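Local coordinates for protein yahD a copper inducible hydrolase (Lactococcus lactis subsp. lactis, PDB 3OG9) that is a copper-inducible protein of the alpha/beta-hydrolase fold, probably a hydrolase, that binds D-malate in its pocket, at residues 5-11 with 44-49; 156-162 with 185-191. The contacts are given in a common frame with arbitrary orientation. Residue numbers count along the deposited sequence, not the author numbering.

Contact 1 (5-11 with 44-49)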
loop_
_atom_site.group_PDB
_atom_site.type_symbol
_atom_site.label_atom_id
_atom_site.label_comp_id
_atom_site.label_asym_id
_atom_site.label_seq_id
_atom_site.Cartn_x
_atom_site.Cartn_y
_atom_site.Cartn_z
ATOM N N THR A 5 -4.010 -13.300 -13.971
ATOM C CA THR A 5 -4.046 -12.153 -13.073
ATOM C C THR A 5 -5.311 -11.338 -13.224
ATOM O O THR A 5 -5.673 -10.898 -14.314
ATOM C CB THR A 5 -2.832 -11.245 -13.276
ATOM O OG1 THR A 5 -1.649 -12.058 -13.294
ATOM C CG2 THR A 5 -2.731 -10.180 -12.129
ATOM N N ASP A 6 -5.971 -11.129 -12.095
ATOM C CA ASP A 6 -7.103 -10.228 -12.020
ATOM C C ASP A 6 -6.614 -8.808 -11.773
ATOM O O ASP A 6 -6.025 -8.526 -10.723
ATOM C CB ASP A 6 -8.000 -10.700 -10.887
ATOM C CG ASP A 6 -8.568 -12.080 -11.165
ATOM O OD1 ASP A 6 -9.236 -12.186 -12.204
ATOM O OD2 ASP A 6 -8.307 -13.039 -10.384
ATOM N N TYR A 7 -6.821 -7.934 -12.756
ATOM C CA TYR A 7 -6.352 -6.535 -12.638
ATOM C C TYR A 7 -7.212 -5.572 -13.458
ATOM O O TYR A 7 -7.899 -5.992 -14.389
ATOM C CB TYR A 7 -4.855 -6.415 -12.965
ATOM C CG TYR A 7 -4.504 -6.333 -14.434
ATOM C CD1 TYR A 7 -4.327 -5.100 -15.054
ATOM C CD2 TYR A 7 -4.364 -7.500 -15.208
ATOM C CE1 TYR A 7 -4.009 -5.019 -16.434
ATOM C CE2 TYR A 7 -4.059 -7.433 -16.561
ATOM C CZ TYR A 7 -3.864 -6.204 -17.165
ATOM O OH TYR A 7 -3.547 -6.154 -18.508
ATOM N N VAL A 8 -7.207 -4.289 -13.084
ATOM C CA VAL A 8 -7.772 -3.203 -13.913
ATOM C C VAL A 8 -6.643 -2.288 -14.369
ATOM O O VAL A 8 -5.773 -1.917 -13.560
ATOM C CB VAL A 8 -8.756 -2.331 -13.068
ATOM C CG1 VAL A 8 -9.205 -1.056 -13.829
ATOM C CG2 VAL A 8 -9.934 -3.122 -12.666
ATOM N N PHE A 9 -6.662 -1.898 -15.641
ATOM C CA PHE A 9 -5.837 -0.773 -16.097
ATOM C C PHE A 9 -6.737 0.319 -16.700
ATOM O O PHE A 9 -7.635 0.014 -17.476
ATOM C CB PHE A 9 -4.758 -1.218 -17.078
ATOM C CG PHE A 9 -4.031 -0.059 -17.712
ATOM C CD1 PHE A 9 -3.143 0.704 -16.964
ATOM C CD2 PHE A 9 -4.302 0.319 -19.008
ATOM C CE1 PHE A 9 -2.499 1.797 -17.516
ATOM C CE2 PHE A 9 -3.658 1.409 -19.564
ATOM C CZ PHE A 9 -2.766 2.151 -18.811
ATOM N N LYS A 10 -6.539 1.568 -16.294
ATOM C CA LYS A 10 -7.287 2.688 -16.864
ATOM C C LYS A 10 -6.288 3.739 -17.281
ATOM O O LYS A 10 -5.570 4.287 -16.431
ATOM C CB LYS A 10 -8.250 3.299 -15.860
ATOM C CG LYS A 10 -9.539 2.563 -15.622
ATOM C CD LYS A 10 -10.193 3.209 -14.390
ATOM C CE LYS A 10 -11.695 3.233 -14.466
ATOM N NZ LYS A 10 -12.281 4.580 -14.702
ATOM N N ALA A 11 -6.240 4.014 -18.587
ATOM C CA ALA A 11 -5.115 4.724 -19.196
ATOM C C ALA A 11 -4.796 6.143 -18.651
ATOM O O ALA A 11 -3.620 6.531 -18.564
ATOM C CB ALA A 11 -5.279 4.752 -20.729
ATOM N N PRO A 44 -2.854 7.612 -14.798
ATOM C CA PRO A 44 -3.130 6.227 -15.183
ATOM C C PRO A 44 -3.277 5.368 -13.915
ATOM O O PRO A 44 -2.642 5.651 -12.890
ATOM C CB PRO A 44 -1.850 5.794 -15.917
ATOM C CG PRO A 44 -1.256 7.101 -16.433
ATOM C CD PRO A 44 -1.591 8.124 -15.361
ATOM N N ILE A 45 -4.068 4.312 -14.004
ATOM C CA ILE A 45 -4.325 3.484 -12.825
ATOM C C ILE A 45 -4.038 2.041 -13.163
ATOM O O ILE A 45 -4.513 1.556 -14.182
ATOM C CB ILE A 45 -5.787 3.615 -12.338
ATOM C CG1 ILE A 45 -5.973 4.944 -11.593
ATOM C CG2 ILE A 45 -6.194 2.388 -11.414
ATOM C CD1 ILE A 45 -7.440 5.326 -11.387
ATOM N N LEU A 46 -3.212 1.394 -12.332
ATOM C CA LEU A 46 -3.023 -0.037 -12.375
ATOM C C LEU A 46 -3.466 -0.620 -11.029
ATOM O O LEU A 46 -2.959 -0.226 -9.992
ATOM C CB LEU A 46 -1.543 -0.371 -12.598
ATOM C CG LEU A 46 -1.283 -1.875 -12.843
ATOM C CD1 LEU A 46 -2.025 -2.385 -14.082
ATOM C CD2 LEU A 46 0.218 -2.080 -12.982
ATOM N N SER A 47 -4.413 -1.552 -11.052
ATOM C CA SER A 47 -4.957 -2.109 -9.794
ATOM C C SER A 47 -4.933 -3.615 -9.882
ATOM O O SER A 47 -5.578 -4.173 -10.752
ATOM C CB SER A 47 -6.399 -1.615 -9.598
ATOM O OG SER A 47 -6.915 -2.035 -8.338
ATOM N N ILE A 48 -4.191 -4.278 -8.989
ATOM C CA ILE A 48 -3.969 -5.724 -9.076
ATOM C C ILE A 48 -4.569 -6.453 -7.846
ATOM O O ILE A 48 -4.267 -6.072 -6.701
ATOM C CB ILE A 48 -2.433 -6.046 -9.160
ATOM C CG1 ILE A 48 -1.793 -5.437 -10.424
ATOM C CG2 ILE A 48 -2.169 -7.581 -9.100
ATOM C CD1 ILE A 48 -0.258 -5.384 -10.355
ATOM N N ARG A 49 -5.394 -7.480 -8.090
ATOM C CA ARG A 49 -6.016 -8.261 -7.016
ATOM C C ARG A 49 -4.996 -9.184 -6.347
ATOM O O ARG A 49 -4.158 -9.764 -7.012
ATOM C CB ARG A 49 -7.183 -9.115 -7.551
ATOM C CG ARG A 49 -8.106 -9.700 -6.437
ATOM C CD ARG A 49 -8.939 -10.850 -6.966
ATOM N NE ARG A 49 -9.890 -10.391 -7.973
ATOM C CZ ARG A 49 -10.806 -11.154 -8.560
ATOM N NH1 ARG A 49 -10.920 -12.442 -8.245
ATOM N NH2 ARG A 49 -11.623 -10.624 -9.462
HETATM O O HOH W 1 -4.479 -11.341 -9.272
#
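Strands 7-10 and 45-48 form the antiparallel edge of the alpha/beta-hydrolase sheet, the one place in this mixed sheet where neighbouring strands run in opposite directions (177° between the short axes, 4.7 Å apart). Five backbone hydrogen bonds hold the pair. Val-8 and Ser-47 exchange two, Val-8 N to Ser-47 O at 2.8 Å and Ser-47 N to Val-8 O at 2.9 Å; Lys-10 and Ile-45 do the same, both N-to-O distances being 2.9 Å. The fifth, Arg-49 N to Asp-6 O at 2.9 Å, carries the pairing past the strand ends. At the non-hydrogen-bonded pair Phe-9/Leu-46, the Leu-46 backbone bonds instead to Leu-19 and Leu-21 of strand 19-22; Ile-48 O, of the pair Tyr-7/Ile-48, accepts from the Tyr-60 hydroxyl. Tyr-7, Phe-9, Leu-46 and Ile-48 share the face under helix 76-97, where Tyr-7 CD1 lies 3.7 Å from Leu-46 CD1 and the Tyr-7 hydroxyl reaches Lys-96 and His-97. On the other face, Lys-10 NZ pairs with Glu-37, and Ser-47 OG bonds to the backbone oxygen of Glu-29. Asp-6 OD2 meets Arg-49 NH1 at 3.4 Å over the guanidinium face, a purely electrostatic salt bridge, while Arg-49 NE pairs with Glu-29. A water closes this end, accepting from Asp-6 N at 3.2 Å and donating to Arg-49 O at 2.8 Å.

Contact 2 (156-162 with 185-191). With MLT (D-malate), chain C.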
loop_
_atom_site.group_PDB
_atom_site.type_symbol
_atom_site.label_atom_id
_atom_site.label_comp_id
_atom_site.label_asym_id
_atom_site.label_seq_id
_atom_site.Cartn_x
_atom_site.Cartn_y
_atom_site.Cartn_z
ATOM N N TYR A 156 -3.674 6.903 10.452
ATOM C CA TYR A 156 -3.783 6.072 11.618
ATOM C C TYR A 156 -5.028 6.552 12.383
ATOM O O TYR A 156 -5.325 7.750 12.371
ATOM C CB TYR A 156 -2.497 6.270 12.437
ATOM C CG TYR A 156 -2.544 5.717 13.819
ATOM C CD1 TYR A 156 -2.464 4.328 14.039
ATOM C CD2 TYR A 156 -2.690 6.571 14.923
ATOM C CE1 TYR A 156 -2.532 3.807 15.338
ATOM C CE2 TYR A 156 -2.740 6.059 16.217
ATOM C CZ TYR A 156 -2.657 4.686 16.419
ATOM O OH TYR A 156 -2.731 4.175 17.711
ATOM N N ALA A 157 -5.764 5.641 13.017
ATOM C CA ALA A 157 -6.766 6.086 14.003
ATOM C C ALA A 157 -6.425 5.511 15.382
ATOM O O ALA A 157 -6.059 4.350 15.471
ATOM C CB ALA A 157 -8.179 5.669 13.576
ATOM N N PRO A 158 -6.575 6.281 16.469
ATOM C CA PRO A 158 -6.184 5.711 17.771
ATOM C C PRO A 158 -7.275 4.763 18.324
ATOM O O PRO A 158 -7.047 4.087 19.335
ATOM C CB PRO A 158 -5.966 6.951 18.657
ATOM C CG PRO A 158 -6.876 8.010 18.073
ATOM C CD PRO A 158 -7.289 7.568 16.667
ATOM N N ASN A 159 -8.428 4.693 17.678
ATOM C CA ASN A 159 -9.425 3.689 18.012
ATOM C C ASN A 159 -9.441 2.493 17.046
ATOM O O ASN A 159 -10.375 1.679 17.056
ATOM C CB ASN A 159 -10.819 4.320 18.153
ATOM C CG ASN A 159 -11.277 5.098 16.900
ATOM O OD1 ASN A 159 -10.487 5.466 16.024
ATOM N ND2 ASN A 159 -12.585 5.360 16.835
ATOM N N ASP A 160 -8.391 2.368 16.231
ATOM C CA ASP A 160 -8.249 1.214 15.360
ATOM C C ASP A 160 -7.833 -0.003 16.175
ATOM O O ASP A 160 -6.698 -0.084 16.640
ATOM C CB ASP A 160 -7.212 1.519 14.272
ATOM C CG ASP A 160 -7.176 0.480 13.185
ATOM O OD1 ASP A 160 -7.631 -0.654 13.428
ATOM O OD2 ASP A 160 -6.645 0.780 12.107
ATOM N N MET A 161 -8.745 -0.964 16.339
ATOM C CA MET A 161 -8.448 -2.180 17.097
ATOM C C MET A 161 -7.381 -3.012 16.370
ATOM O O MET A 161 -6.646 -3.785 16.994
ATOM N N ILE A 162 -7.282 -2.840 15.058
ATOM C CA ILE A 162 -6.438 -3.694 14.238
ATOM C C ILE A 162 -4.973 -3.276 14.254
ATOM O O ILE A 162 -4.080 -4.132 14.158
ATOM C CB ILE A 162 -7.029 -3.841 12.792
ATOM C CG1 ILE A 162 -8.415 -4.482 12.916
ATOM C CG2 ILE A 162 -6.092 -4.668 11.878
ATOM C CD1 ILE A 162 -9.260 -4.438 11.708
ATOM N N TYR A 185 -1.655 11.397 8.914
ATOM C CA TYR A 185 -3.024 11.884 9.082
ATOM C C TYR A 185 -3.770 11.042 10.127
ATOM O O TYR A 185 -3.799 9.811 10.022
ATOM C CB TYR A 185 -3.810 11.851 7.757
ATOM C CG TYR A 185 -5.206 12.387 7.959
ATOM C CD1 TYR A 185 -5.462 13.765 7.878
ATOM C CD2 TYR A 185 -6.249 11.542 8.313
ATOM C CE1 TYR A 185 -6.764 14.283 8.087
ATOM C CE2 TYR A 185 -7.542 12.039 8.540
ATOM C CZ TYR A 185 -7.783 13.397 8.426
ATOM O OH TYR A 185 -9.045 13.860 8.663
ATOM N N GLU A 186 -4.379 11.703 11.109
ATOM C CA GLU A 186 -5.090 11.011 12.190
ATOM C C GLU A 186 -6.597 11.048 11.908
ATOM O O GLU A 186 -7.175 12.131 11.840
ATOM C CB GLU A 186 -4.760 11.631 13.557
ATOM C CG GLU A 186 -5.303 10.780 14.758
ATOM C CD GLU A 186 -5.132 11.390 16.147
ATOM O OE1 GLU A 186 -4.173 12.172 16.396
ATOM O OE2 GLU A 186 -5.959 11.061 17.017
ATOM N N SER A 187 -7.206 9.872 11.661
ATOM C CA SER A 187 -8.671 9.750 11.448
ATOM C C SER A 187 -9.364 9.286 12.740
ATOM O O SER A 187 -8.692 8.974 13.711
ATOM C CB SER A 187 -8.975 8.797 10.293
ATOM O OG SER A 187 -8.567 7.477 10.618
ATOM N N SER A 188 -10.693 9.270 12.757
ATOM C CA SER A 188 -11.428 8.979 14.002
ATOM C C SER A 188 -12.446 7.856 13.866
ATOM O O SER A 188 -13.346 7.723 14.704
ATOM C CB SER A 188 -12.136 10.247 14.528
ATOM O OG SER A 188 -13.067 10.722 13.575
ATOM N N LEU A 189 -12.318 7.046 12.824
ATOM C CA LEU A 189 -13.238 5.930 12.641
ATOM C C LEU A 189 -12.599 4.544 12.711
ATOM O O LEU A 189 -12.996 3.658 11.992
ATOM C CB LEU A 189 -14.118 6.138 11.404
ATOM C CG LEU A 189 -15.269 6.973 12.004
ATOM C CD1 LEU A 189 -15.380 8.367 11.461
ATOM C CD2 LEU A 189 -16.618 6.258 12.195
ATOM N N GLY A 190 -11.639 4.356 13.619
ATOM C CA GLY A 190 -10.968 3.063 13.693
ATOM C C GLY A 190 -10.356 2.650 12.357
ATOM O O GLY A 190 -9.827 3.487 11.663
ATOM N N HIS A 191 -10.467 1.375 11.994
ATOM C CA HIS A 191 -9.838 0.848 10.763
ATOM C C HIS A 191 -10.510 1.319 9.476
ATOM O O HIS A 191 -9.969 1.119 8.355
ATOM C CB HIS A 191 -9.822 -0.695 10.788
ATOM C CG HIS A 191 -8.723 -1.320 9.974
ATOM N ND1 HIS A 191 -7.390 -1.097 10.224
ATOM C CD2 HIS A 191 -8.770 -2.211 8.953
ATOM C CE1 HIS A 191 -6.659 -1.786 9.365
ATOM N NE2 HIS A 191 -7.474 -2.472 8.580
HETATM C C1 MLT C . -3.142 -7.586 7.170
HETATM O O1 MLT C . -3.387 -8.808 6.978
HETATM O O2 MLT C . -2.486 -6.928 6.326
HETATM C C2 MLT C . -3.615 -6.906 8.436
HETATM O O3 MLT C . -4.256 -7.814 9.314
HETATM C C3 MLT C . -4.523 -5.714 8.131
HETATM C C4 MLT C . -5.844 -6.107 7.515
HETATM O O4 MLT C . -6.848 -5.438 7.843
HETATM O O5 MLT C . -5.991 -7.042 6.685
#
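This is a loop-to-loop contact growing out of a parallel strand pair at the C-terminal ends of strands 151-156 and 181-186, the latter the edge strand. The last parallel pairing is made by Tyr-156, whose N donates to Tyr-185 O and whose O accepts from Ser-187 N, both at 2.9 Å. Beyond it, a type I turn from Ala-157 to Asp-160 presents Asn-159, whose OD1 accepts from Gly-190 N (2.9 Å) and whose ND2 donates to Ser-188 O (3.3 Å), so one amide grips the opposing loop twice. Gly-190 has positive phi and lies against Asp-160, their CA atoms 3.7 Å apart. Asp-160 OD2 accepts from His-191 ND1 at 2.8 Å, and its OD1 closes an Asx turn with Ile-162 N (2.7 Å). Ile-162 CD1 lies over one face of the His-191 ring in a CH-pi contact, 3.8 Å from the centroid. His-191 NE2 bonds to Ser-110 and weakly to D-malate O4 (3.1 Å), consistent with the Ser-His-Asp catalytic triad of alpha/beta hydrolases.

Both contacts belong to the same sheet but to its two outer edges, on opposite sides of the chain's centre; their centres are 28 Å apart and their nearest atoms about 16 Å. In contact 1 the inner strand, 45-48, is buried and the outer one more open, whereas contact 2 mixes buried Ala-157, Asp-160, Ser-187 and Gly-190 with exposed loop residues. Contact 1 joins antiparallel strands by regular backbone bonding, with one salt bridge at its end. Contact 2 is parallel for one bridge, then relies on side chains, and its carboxylate-imidazole bond faces the malate pocket. Only contact 2 supplies a ligand-binding residue; the Arg-49 side chain of contact 1 stays about 14 Å from the malate.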